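Local coordinates for magnesium transport protein CorA (Methanocaldococcus jannaschii, PDB 4EGW) that mediates the influx of magnesium ions across the cell membrane as a homopentamer, opening when cytoplasmic magnesium is low and closing when it is high, at residues I70-L81 against Y117-S128; K130-H138 against H160-R171. All coordinates share one frame; numbering follows the deposited sequence.

Contact 1 (I70-L81 against Y117-S128); sequences IGISVSDLQIGL and YIKNNLLLTIHS. With BU1 (1,4-butanediol), chain K; PGO (S-1,2-propanediol), chain R.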
loop_
_atom_site.group_PDB
_atom_site.type_symbol
_atom_site.label_atom_id
_atom_site.label_comp_id
_atom_site.label_asym_id
_atom_site.label_seq_id
_atom_site.Cartn_x
_atom_site.Cartn_y
_atom_site.Cartn_z
ATOM N N ILE A 70 25.753 5.568 -21.926
ATOM C CA ILE A 70 26.022 5.757 -20.506
ATOM C C ILE A 70 27.412 5.309 -20.089
ATOM O O ILE A 70 27.831 5.540 -18.964
ATOM C CB ILE A 70 24.987 5.040 -19.629
ATOM C CG1 ILE A 70 25.168 3.520 -19.708
ATOM C CG2 ILE A 70 23.573 5.467 -20.025
ATOM C CD1 ILE A 70 24.198 2.753 -18.812
ATOM N N GLY A 71 28.124 4.655 -20.988
ATOM C CA GLY A 71 29.516 4.353 -20.738
ATOM C C GLY A 71 29.726 3.445 -19.547
ATOM O O GLY A 71 30.690 3.592 -18.792
ATOM N N ILE A 72 28.810 2.504 -19.371
ATOM C CA ILE A 72 29.029 1.420 -18.433
ATOM C C ILE A 72 29.369 0.174 -19.251
ATOM O O ILE A 72 28.769 -0.059 -20.302
ATOM C CB ILE A 72 27.797 1.206 -17.533
ATOM C CG1 ILE A 72 27.722 2.323 -16.489
ATOM C CG2 ILE A 72 27.856 -0.145 -16.841
ATOM C CD1 ILE A 72 26.734 2.061 -15.379
ATOM N N SER A 73 30.346 -0.607 -18.795
ATOM C CA SER A 73 30.775 -1.783 -19.550
ATOM C C SER A 73 29.585 -2.701 -19.828
ATOM O O SER A 73 28.870 -3.104 -18.907
ATOM C CB SER A 73 31.878 -2.550 -18.807
ATOM O OG SER A 73 31.356 -3.336 -17.750
ATOM N N VAL A 74 29.395 -3.051 -21.099
ATOM C CA VAL A 74 28.219 -3.810 -21.528
ATOM C C VAL A 74 28.018 -5.036 -20.640
ATOM O O VAL A 74 26.891 -5.480 -20.420
ATOM C CB VAL A 74 28.319 -4.230 -23.012
ATOM C CG1 VAL A 74 27.020 -4.866 -23.478
ATOM C CG2 VAL A 74 28.670 -3.028 -23.883
ATOM N N SER A 75 29.128 -5.577 -20.146
ATOM C CA SER A 75 29.115 -6.630 -19.132
ATOM C C SER A 75 28.459 -6.155 -17.837
ATOM O O SER A 75 27.551 -6.810 -17.317
ATOM C CB SER A 75 30.542 -7.108 -18.847
ATOM O OG SER A 75 30.568 -8.088 -17.826
ATOM N N ASP A 76 28.917 -5.015 -17.319
ATOM C CA ASP A 76 28.422 -4.495 -16.042
ATOM C C ASP A 76 26.916 -4.254 -16.033
ATOM O O ASP A 76 26.292 -4.274 -14.980
ATOM C CB ASP A 76 29.151 -3.205 -15.648
ATOM C CG ASP A 76 30.552 -3.456 -15.119
ATOM O OD1 ASP A 76 30.904 -4.628 -14.873
ATOM O OD2 ASP A 76 31.296 -2.470 -14.936
ATOM N N LEU A 77 26.334 -3.996 -17.196
ATOM C CA LEU A 77 24.893 -3.764 -17.269
ATOM C C LEU A 77 24.141 -5.093 -17.234
ATOM O O LEU A 77 22.973 -5.174 -16.814
ATOM C CB LEU A 77 24.525 -2.981 -18.531
ATOM C CG LEU A 77 25.037 -1.548 -18.633
ATOM C CD1 LEU A 77 24.511 -0.903 -19.905
ATOM C CD2 LEU A 77 24.637 -0.741 -17.416
ATOM N N GLN A 78 24.833 -6.136 -17.676
ATOM C CA GLN A 78 24.263 -7.471 -17.710
ATOM C C GLN A 78 23.985 -7.998 -16.299
ATOM O O GLN A 78 23.144 -8.883 -16.105
ATOM C CB GLN A 78 25.160 -8.407 -18.515
ATOM C CG GLN A 78 24.953 -8.275 -20.026
ATOM C CD GLN A 78 26.109 -8.837 -20.841
ATOM O OE1 GLN A 78 27.219 -9.012 -20.328
ATOM N NE2 GLN A 78 25.854 -9.123 -22.125
ATOM N N ILE A 79 24.680 -7.441 -15.312
ATOM C CA ILE A 79 24.339 -7.717 -13.928
ATOM C C ILE A 79 22.859 -7.406 -13.761
ATOM O O ILE A 79 22.093 -8.240 -13.277
ATOM C CB ILE A 79 25.133 -6.838 -12.935
ATOM C CG1 ILE A 79 26.605 -6.738 -13.334
ATOM C CG2 ILE A 79 25.013 -7.393 -11.524
ATOM C CD1 ILE A 79 27.391 -5.756 -12.480
ATOM N N GLY A 80 22.468 -6.205 -14.184
ATOM C CA GLY A 80 21.111 -5.718 -14.002
ATOM C C GLY A 80 20.014 -6.603 -14.569
ATOM O O GLY A 80 18.944 -6.733 -13.984
ATOM N N LEU A 81 20.283 -7.226 -15.708
ATOM C CA LEU A 81 19.280 -8.040 -16.387
ATOM C C LEU A 81 19.224 -9.468 -15.868
ATOM O O LEU A 81 18.484 -10.290 -16.408
ATOM C CB LEU A 81 19.526 -8.059 -17.891
ATOM C CG LEU A 81 19.140 -6.772 -18.605
ATOM C CD1 LEU A 81 19.481 -6.892 -20.060
ATOM C CD2 LEU A 81 17.661 -6.487 -18.420
ATOM N N TYR A 117 21.552 1.248 -11.496
ATOM C CA TYR A 117 22.881 1.838 -11.535
ATOM C C TYR A 117 22.770 3.340 -11.342
ATOM O O TYR A 117 21.878 3.983 -11.894
ATOM C CB TYR A 117 23.575 1.540 -12.865
ATOM C CG TYR A 117 23.729 0.071 -13.202
ATOM C CD1 TYR A 117 22.621 -0.750 -13.333
ATOM C CD2 TYR A 117 24.981 -0.484 -13.430
ATOM C CE1 TYR A 117 22.749 -2.084 -13.660
ATOM C CE2 TYR A 117 25.124 -1.821 -13.761
ATOM C CZ TYR A 117 24.002 -2.617 -13.877
ATOM O OH TYR A 117 24.123 -3.957 -14.198
ATOM N N ILE A 118 23.669 3.911 -10.560
ATOM C CA ILE A 118 23.681 5.357 -10.414
ATOM C C ILE A 118 24.996 5.959 -10.852
ATOM O O ILE A 118 26.015 5.792 -10.190
ATOM C CB ILE A 118 23.436 5.759 -8.972
ATOM C CG1 ILE A 118 22.050 5.280 -8.553
ATOM C CG2 ILE A 118 23.589 7.254 -8.820
ATOM C CD1 ILE A 118 21.641 5.747 -7.200
ATOM N N LYS A 119 24.959 6.692 -11.952
ATOM C CA LYS A 119 26.161 7.317 -12.481
ATOM C C LYS A 119 25.962 8.825 -12.509
ATOM O O LYS A 119 25.141 9.343 -13.274
ATOM C CB LYS A 119 26.462 6.780 -13.881
ATOM C CG LYS A 119 27.910 6.936 -14.294
ATOM C CD LYS A 119 28.194 6.260 -15.622
ATOM C CE LYS A 119 29.390 6.893 -16.275
ATOM N NZ LYS A 119 29.481 6.481 -17.690
ATOM N N ASN A 120 26.713 9.525 -11.664
ATOM C CA ASN A 120 26.547 10.963 -11.536
ATOM C C ASN A 120 25.086 11.259 -11.297
ATOM O O ASN A 120 24.511 10.842 -10.289
ATOM C CB ASN A 120 27.018 11.665 -12.793
ATOM C CG ASN A 120 28.255 11.032 -13.363
ATOM O OD1 ASN A 120 28.235 10.502 -14.475
ATOM N ND2 ASN A 120 29.345 11.061 -12.598
ATOM N N ASN A 121 24.487 11.982 -12.231
ATOM C CA ASN A 121 23.085 12.338 -12.108
ATOM C C ASN A 121 22.132 11.329 -12.756
ATOM O O ASN A 121 20.916 11.552 -12.769
ATOM C CB ASN A 121 22.834 13.755 -12.637
ATOM C CG ASN A 121 23.115 13.888 -14.129
ATOM O OD1 ASN A 121 23.830 13.070 -14.715
ATOM N ND2 ASN A 121 22.550 14.925 -14.750
ATOM N N LEU A 122 22.671 10.225 -13.283
ATOM C CA LEU A 122 21.831 9.227 -13.945
ATOM C C LEU A 122 21.441 8.017 -13.099
ATOM O O LEU A 122 22.287 7.190 -12.758
ATOM C CB LEU A 122 22.500 8.726 -15.218
ATOM C CG LEU A 122 21.897 7.408 -15.722
ATOM C CD1 LEU A 122 20.420 7.566 -16.033
ATOM C CD2 LEU A 122 22.646 6.914 -16.950
ATOM N N LEU A 123 20.150 7.902 -12.795
ATOM C CA LEU A 123 19.602 6.704 -12.166
ATOM C C LEU A 123 19.049 5.819 -13.277
ATOM O O LEU A 123 18.036 6.150 -13.894
ATOM C CB LEU A 123 18.470 7.093 -11.210
ATOM C CG LEU A 123 17.819 6.108 -10.225
ATOM C CD1 LEU A 123 17.218 4.878 -10.901
ATOM C CD2 LEU A 123 18.776 5.690 -9.132
ATOM N N LEU A 124 19.705 4.688 -13.521
ATOM C CA LEU A 124 19.226 3.719 -14.487
ATOM C C LEU A 124 18.659 2.520 -13.748
ATOM O O LEU A 124 19.336 1.931 -12.908
ATOM C CB LEU A 124 20.358 3.265 -15.415
ATOM C CG LEU A 124 20.106 1.972 -16.217
ATOM C CD1 LEU A 124 18.938 2.104 -17.170
ATOM C CD2 LEU A 124 21.346 1.488 -16.988
ATOM N N THR A 125 17.410 2.183 -14.055
ATOM C CA THR A 125 16.773 0.982 -13.530
ATOM C C THR A 125 16.692 -0.019 -14.646
ATOM O O THR A 125 16.023 0.215 -15.648
ATOM C CB THR A 125 15.330 1.230 -13.100
ATOM O OG1 THR A 125 14.587 1.749 -14.214
ATOM C CG2 THR A 125 15.270 2.211 -11.944
ATOM N N ILE A 126 17.363 -1.144 -14.474
ATOM C CA ILE A 126 17.394 -2.142 -15.521
ATOM C C ILE A 126 16.796 -3.469 -15.042
ATOM O O ILE A 126 17.191 -4.016 -14.001
ATOM C CB ILE A 126 18.826 -2.321 -16.057
ATOM C CG1 ILE A 126 18.832 -3.271 -17.252
ATOM C CG2 ILE A 126 19.770 -2.786 -14.954
ATOM C CD1 ILE A 126 19.411 -2.639 -18.495
ATOM N N HIS A 127 15.820 -3.966 -15.796
ATOM C CA HIS A 127 15.157 -5.205 -15.435
ATOM C C HIS A 127 14.787 -6.041 -16.644
ATOM O O HIS A 127 14.352 -5.512 -17.663
ATOM C CB HIS A 127 13.921 -4.930 -14.574
ATOM C CG HIS A 127 12.975 -3.924 -15.151
ATOM N ND1 HIS A 127 11.747 -4.272 -15.676
ATOM C CD2 HIS A 127 13.058 -2.576 -15.258
ATOM C CE1 HIS A 127 11.122 -3.185 -16.094
ATOM N NE2 HIS A 127 11.894 -2.142 -15.852
ATOM N N SER A 128 14.991 -7.350 -16.528
ATOM C CA SER A 128 14.555 -8.300 -17.541
ATOM C C SER A 128 13.074 -8.664 -17.435
ATOM O O SER A 128 12.447 -9.044 -18.425
ATOM C CB SER A 128 15.415 -9.558 -17.498
ATOM O OG SER A 128 16.760 -9.248 -17.823
HETATM C C1 BU1 K . 33.956 -3.747 -15.213
HETATM C C2 BU1 K . 34.180 -2.272 -15.246
HETATM C C3 BU1 K . 35.123 -1.732 -14.231
HETATM C C4 BU1 K . 35.833 -0.466 -14.549
HETATM O O5 BU1 K . 33.624 -4.302 -13.992
HETATM O O6 BU1 K . 37.210 -0.543 -14.606
HETATM C C1 PGO R . 32.241 2.168 -21.977
HETATM C C2 PGO R . 32.995 1.186 -21.143
HETATM C C3 PGO R . 33.109 -0.127 -21.847
HETATM O O1 PGO R . 31.170 1.697 -22.709
HETATM O O2 PGO R . 32.359 1.014 -19.933
#

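Contact 2 (K130-H138 against H160-R171); sequences KIKAIGRLH and HILNEITRSYSR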
loop_
_atom_site.group_PDB
_atom_site.type_symbol
_atom_site.label_atom_id
_atom_site.label_comp_id
_atom_site.label_asym_id
_atom_site.label_seq_id
_atom_site.Cartn_x
_atom_site.Cartn_y
_atom_site.Cartn_z
ATOM N N LYS A 130 9.130 -7.423 -16.160
ATOM C CA LYS A 130 8.387 -6.226 -15.834
ATOM C C LYS A 130 8.459 -6.062 -14.331
ATOM O O LYS A 130 8.509 -7.042 -13.584
ATOM C CB LYS A 130 6.933 -6.352 -16.265
ATOM C CG LYS A 130 6.306 -5.044 -16.726
ATOM C CD LYS A 130 6.533 -3.871 -15.756
ATOM C CE LYS A 130 7.566 -2.867 -16.290
ATOM N NZ LYS A 130 7.219 -1.441 -15.989
ATOM N N ILE A 131 8.496 -4.816 -13.887
ATOM C CA ILE A 131 8.441 -4.517 -12.471
ATOM C C ILE A 131 7.315 -3.524 -12.213
ATOM O O ILE A 131 7.345 -2.377 -12.664
ATOM C CB ILE A 131 9.781 -3.999 -11.960
ATOM C CG1 ILE A 131 10.878 -4.971 -12.381
ATOM C CG2 ILE A 131 9.744 -3.826 -10.443
ATOM C CD1 ILE A 131 12.159 -4.786 -11.641
ATOM N N LYS A 132 6.315 -3.989 -11.487
ATOM C CA LYS A 132 5.075 -3.262 -11.354
ATOM C C LYS A 132 5.336 -1.832 -10.920
ATOM O O LYS A 132 4.626 -0.912 -11.314
ATOM C CB LYS A 132 4.191 -3.955 -10.327
ATOM C CG LYS A 132 2.729 -3.636 -10.469
ATOM C CD LYS A 132 2.142 -4.299 -11.700
ATOM C CE LYS A 132 1.178 -3.347 -12.398
ATOM N NZ LYS A 132 0.502 -2.425 -11.432
ATOM N N ALA A 133 6.367 -1.653 -10.106
ATOM C CA ALA A 133 6.581 -0.378 -9.447
ATOM C C ALA A 133 7.042 0.695 -10.413
ATOM O O ALA A 133 6.710 1.868 -10.244
ATOM C CB ALA A 133 7.571 -0.535 -8.311
ATOM N N ILE A 134 7.801 0.292 -11.427
ATOM C CA ILE A 134 8.446 1.240 -12.329
ATOM C C ILE A 134 7.455 1.776 -13.337
ATOM O O ILE A 134 7.542 2.931 -13.767
ATOM C CB ILE A 134 9.650 0.605 -13.034
ATOM C CG1 ILE A 134 10.613 0.065 -11.985
ATOM C CG2 ILE A 134 10.340 1.606 -13.941
ATOM C CD1 ILE A 134 11.952 -0.240 -12.527
ATOM N N GLY A 135 6.508 0.932 -13.716
ATOM C CA GLY A 135 5.369 1.411 -14.462
ATOM C C GLY A 135 4.732 2.528 -13.660
ATOM O O GLY A 135 4.538 3.628 -14.171
ATOM N N ARG A 136 4.447 2.247 -12.387
ATOM C CA ARG A 136 3.721 3.173 -11.513
ATOM C C ARG A 136 4.391 4.530 -11.331
ATOM O O ARG A 136 3.722 5.503 -10.994
ATOM C CB ARG A 136 3.435 2.545 -10.144
ATOM C CG ARG A 136 2.326 1.486 -10.152
ATOM C CD ARG A 136 1.837 1.148 -8.737
ATOM N NE ARG A 136 2.922 0.704 -7.859
ATOM C CZ ARG A 136 3.096 -0.547 -7.438
ATOM N NH1 ARG A 136 2.248 -1.505 -7.796
ATOM N NH2 ARG A 136 4.121 -0.840 -6.647
ATOM N N LEU A 137 5.708 4.594 -11.494
ATOM C CA LEU A 137 6.381 5.889 -11.613
ATOM C C LEU A 137 6.317 6.463 -13.019
ATOM O O LEU A 137 6.089 7.652 -13.190
ATOM C CB LEU A 137 7.823 5.827 -11.117
ATOM C CG LEU A 137 7.940 5.508 -9.629
ATOM C CD1 LEU A 137 9.359 5.736 -9.131
ATOM C CD2 LEU A 137 6.950 6.355 -8.849
ATOM N N HIS A 138 6.518 5.621 -14.026
ATOM C CA HIS A 138 6.439 6.082 -15.413
ATOM C C HIS A 138 5.048 6.622 -15.711
ATOM O O HIS A 138 4.880 7.580 -16.468
ATOM C CB HIS A 138 6.789 4.953 -16.385
ATOM C CG HIS A 138 8.240 4.582 -16.388
ATOM N ND1 HIS A 138 9.182 5.236 -15.619
ATOM C CD2 HIS A 138 8.914 3.628 -17.072
ATOM C CE1 HIS A 138 10.369 4.697 -15.826
ATOM N NE2 HIS A 138 10.236 3.721 -16.707
ATOM N N HIS A 160 12.247 6.089 -3.844
ATOM C CA HIS A 160 10.878 5.967 -4.323
ATOM C C HIS A 160 10.635 4.679 -5.063
ATOM O O HIS A 160 9.687 3.952 -4.778
ATOM C CB HIS A 160 10.492 7.161 -5.178
ATOM C CG HIS A 160 9.946 8.291 -4.372
ATOM N ND1 HIS A 160 9.384 8.099 -3.129
ATOM C CD2 HIS A 160 9.894 9.622 -4.608
ATOM C CE1 HIS A 160 8.997 9.262 -2.638
ATOM N NE2 HIS A 160 9.296 10.203 -3.516
ATOM N N ILE A 161 11.497 4.398 -6.024
ATOM C CA ILE A 161 11.424 3.129 -6.695
ATOM C C ILE A 161 11.440 2.058 -5.610
ATOM O O ILE A 161 10.542 1.218 -5.542
ATOM C CB ILE A 161 12.604 2.958 -7.639
ATOM C CG1 ILE A 161 12.914 4.298 -8.315
ATOM C CG2 ILE A 161 12.292 1.889 -8.659
ATOM C CD1 ILE A 161 14.179 4.298 -9.151
ATOM N N LEU A 162 12.444 2.107 -4.745
ATOM C CA LEU A 162 12.553 1.112 -3.680
ATOM C C LEU A 162 11.250 1.070 -2.897
ATOM O O LEU A 162 10.732 -0.001 -2.557
ATOM C CB LEU A 162 13.717 1.442 -2.752
ATOM C CG LEU A 162 15.063 0.820 -3.147
ATOM C CD1 LEU A 162 15.283 0.839 -4.652
ATOM C CD2 LEU A 162 16.229 1.471 -2.414
ATOM N N ASN A 163 10.712 2.250 -2.630
ATOM C CA ASN A 163 9.453 2.340 -1.931
ATOM C C ASN A 163 8.332 1.692 -2.718
ATOM O O ASN A 163 7.634 0.819 -2.204
ATOM C CB ASN A 163 9.084 3.784 -1.655
ATOM C CG ASN A 163 8.157 3.913 -0.480
ATOM O OD1 ASN A 163 8.256 3.148 0.489
ATOM N ND2 ASN A 163 7.247 4.871 -0.548
ATOM N N GLU A 164 8.142 2.129 -3.958
ATOM C CA GLU A 164 7.087 1.556 -4.775
ATOM C C GLU A 164 7.230 0.059 -4.830
ATOM O O GLU A 164 6.238 -0.660 -4.755
ATOM C CB GLU A 164 7.068 2.135 -6.182
ATOM C CG GLU A 164 6.182 3.359 -6.324
ATOM C CD GLU A 164 4.819 3.172 -5.676
ATOM O OE1 GLU A 164 4.222 2.078 -5.835
ATOM O OE2 GLU A 164 4.355 4.120 -4.998
ATOM N N ILE A 165 8.458 -0.427 -4.942
ATOM C CA ILE A 165 8.647 -1.865 -4.941
ATOM C C ILE A 165 8.091 -2.371 -3.635
ATOM O O ILE A 165 7.140 -3.152 -3.613
ATOM C CB ILE A 165 10.119 -2.242 -5.022
ATOM C CG1 ILE A 165 10.708 -1.793 -6.356
ATOM C CG2 ILE A 165 10.294 -3.738 -4.838
ATOM C CD1 ILE A 165 12.164 -2.158 -6.508
ATOM N N THR A 166 8.643 -1.865 -2.537
ATOM C CA THR A 166 8.244 -2.335 -1.216
ATOM C C THR A 166 6.723 -2.340 -1.082
ATOM O O THR A 166 6.135 -3.255 -0.492
ATOM C CB THR A 166 8.893 -1.506 -0.102
ATOM O OG1 THR A 166 10.320 -1.504 -0.278
ATOM C CG2 THR A 166 8.557 -2.094 1.260
ATOM N N ARG A 167 6.096 -1.320 -1.656
ATOM C CA ARG A 167 4.644 -1.211 -1.685
ATOM C C ARG A 167 3.993 -2.289 -2.542
ATOM O O ARG A 167 2.859 -2.699 -2.278
ATOM C CB ARG A 167 4.238 0.165 -2.178
ATOM C CG ARG A 167 3.873 1.100 -1.052
ATOM C CD ARG A 167 3.481 2.475 -1.587
ATOM N NE ARG A 167 2.498 2.401 -2.663
ATOM C CZ ARG A 167 1.210 2.683 -2.516
ATOM N NH1 ARG A 167 0.742 3.061 -1.333
ATOM N NH2 ARG A 167 0.389 2.599 -3.554
ATOM N N SER A 168 4.706 -2.740 -3.573
ATOM C CA SER A 168 4.262 -3.900 -4.342
ATOM C C SER A 168 4.098 -5.049 -3.361
ATOM O O SER A 168 3.039 -5.654 -3.260
ATOM C CB SER A 168 5.288 -4.298 -5.414
ATOM O OG SER A 168 5.570 -3.245 -6.320
ATOM N N TYR A 169 5.159 -5.334 -2.622
ATOM C CA TYR A 169 5.142 -6.431 -1.675
ATOM C C TYR A 169 3.999 -6.288 -0.686
ATOM O O TYR A 169 3.244 -7.245 -0.442
ATOM C CB TYR A 169 6.436 -6.451 -0.893
ATOM C CG TYR A 169 7.620 -7.066 -1.599
ATOM C CD1 TYR A 169 7.723 -8.438 -1.738
ATOM C CD2 TYR A 169 8.668 -6.280 -2.070
ATOM C CE1 TYR A 169 8.828 -9.020 -2.344
ATOM C CE2 TYR A 169 9.775 -6.857 -2.681
ATOM C CZ TYR A 169 9.846 -8.226 -2.807
ATOM O OH TYR A 169 10.929 -8.818 -3.403
ATOM N N SER A 170 3.890 -5.094 -0.110
ATOM C CA SER A 170 2.932 -4.840 0.962
ATOM C C SER A 170 1.512 -4.990 0.459
ATOM O O SER A 170 0.614 -5.404 1.191
ATOM C CB SER A 170 3.114 -3.444 1.552
ATOM O OG SER A 170 2.212 -3.263 2.628
ATOM N N ARG A 171 1.313 -4.653 -0.803
ATOM C CA ARG A 171 0.002 -4.787 -1.400
ATOM C C ARG A 171 -0.398 -6.255 -1.451
ATOM O O ARG A 171 -1.525 -6.623 -1.135
ATOM C CB ARG A 171 0.021 -4.204 -2.807
ATOM C CG ARG A 171 -1.350 -4.112 -3.438
ATOM C CD ARG A 171 -1.568 -5.190 -4.490
ATOM N NE ARG A 171 -0.722 -4.992 -5.663
ATOM C CZ ARG A 171 -1.134 -5.146 -6.920
ATOM N NH1 ARG A 171 -2.390 -5.493 -7.176
ATOM N NH2 ARG A 171 -0.289 -4.946 -7.924
HETATM O O HOH W 1 6.704 -4.217 -8.534
#

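Contact 1 (I70-L81 against Y117-S128)
Tyr117 OH is gripped twice by the backbone of 70-81: it donates to Asp76 O, a bond modelled so short that its exact length is doubtful, and accepts from Gly80 N at 2.8 Å along a bent path (N-H...O 136°). Both partners lie at the ring edge, near its plane. Over one face comes Leu77 CD2, a CH-pi contact 4.0 Å from the ring centroid and 16° off its normal, while Ile72 CD1 approaches CD2 of the tyrosine obliquely at 3.7 Å. Edge and face together should limit rotation of the phenol. Gly80 fits close to Ile126, its CA 3.4 Å from Ile126 CG2, and a CB there would collide with that methyl. With CG1 set between its backbone N and carbonyl carbon (chi1 71°), Ile70 turns CG2 to Leu122 CD2 (3.5 Å) and CD1 to Leu124 CD2 (3.6 Å). Asp76 OD1 lies 2.9 Å from O5 of the bound butanediol; replacing Asp76 by an alanine takes away the carboxylate and is likely to leave butanediol O5 without this polar neighbour and the diol less firmly placed. The arrangement packs helix 74-80 on the beta hairpin of 110-119 and 122-127, with Leu77 also touching Leu63 and Ser67 of helix 60-70, Ile79 reaching strand 96-104, and Ile126 resting on Cys55 of strand 51-56.

Contact 2 (K130-H138 against H160-R171)
Arg136 crosses from helix 132-143 to the long helix 156-186 as a knob in a hole lined by Glu164, Arg167, Ser168 and Arg171; the axes of 132-138 and 160-171 pass 8.5 Å apart, their directions 125° from each other. Its CB bond is directed toward the long helix; CD passes 3.9 Å from Glu164 OE1, and the bend at chi3 (-56°) about CG-CD then swings NE onto that oxygen. NE makes the salt bridge to Glu164 OE1 at 2.8 Å, meeting that oxygen from above the carboxylate plane, the two flat groups being 70° apart. NH2 donates to Ser168 OG at 2.8 Å and more weakly to Glu164 OE1 and Glu164 O, so three acceptors share its two hydrogens, the serine bond being the straightest. Arg136 NH1 comes 4.3 Å from Arg171 NH2, a like-charge approach probably eased because Arg171 is salt-bridged to Asp178 of the second subunit. Arg167 NE extends the network to Glu164 OE2, and its NH2 bonds to Ser170 of that subunit. Leu137 CD1 packs on Ile161 CG1 at 3.9 Å. The CA atoms come closest at Ala133 and Glu164, where the small alanine lets its CB lie 3.5 Å from Glu164 CB.

Overall arrangement
Contact 1 is the more buried of the two, packing helix 74-80 and the turn before it on the beta hairpin; contact 2 is partly buried and pairs two helices beside the second subunit. Strand 122-127 links them: Leu122, Leu124 and Ile126 point toward 70-81, whereas Leu123 CD1 and Thr125 CG2 meet Ile161 CD1 at 3.6 and 3.7 Å, and Ile134 CD1 packs against Thr125 and His127. At this strand, therefore, the sheet is covered on both faces. The chemistry follows position: contact 1 relies on aliphatic packing with backbone groups satisfying a tyrosine hydroxyl, contact 2 on a charged network that continues into the neighbouring subunit.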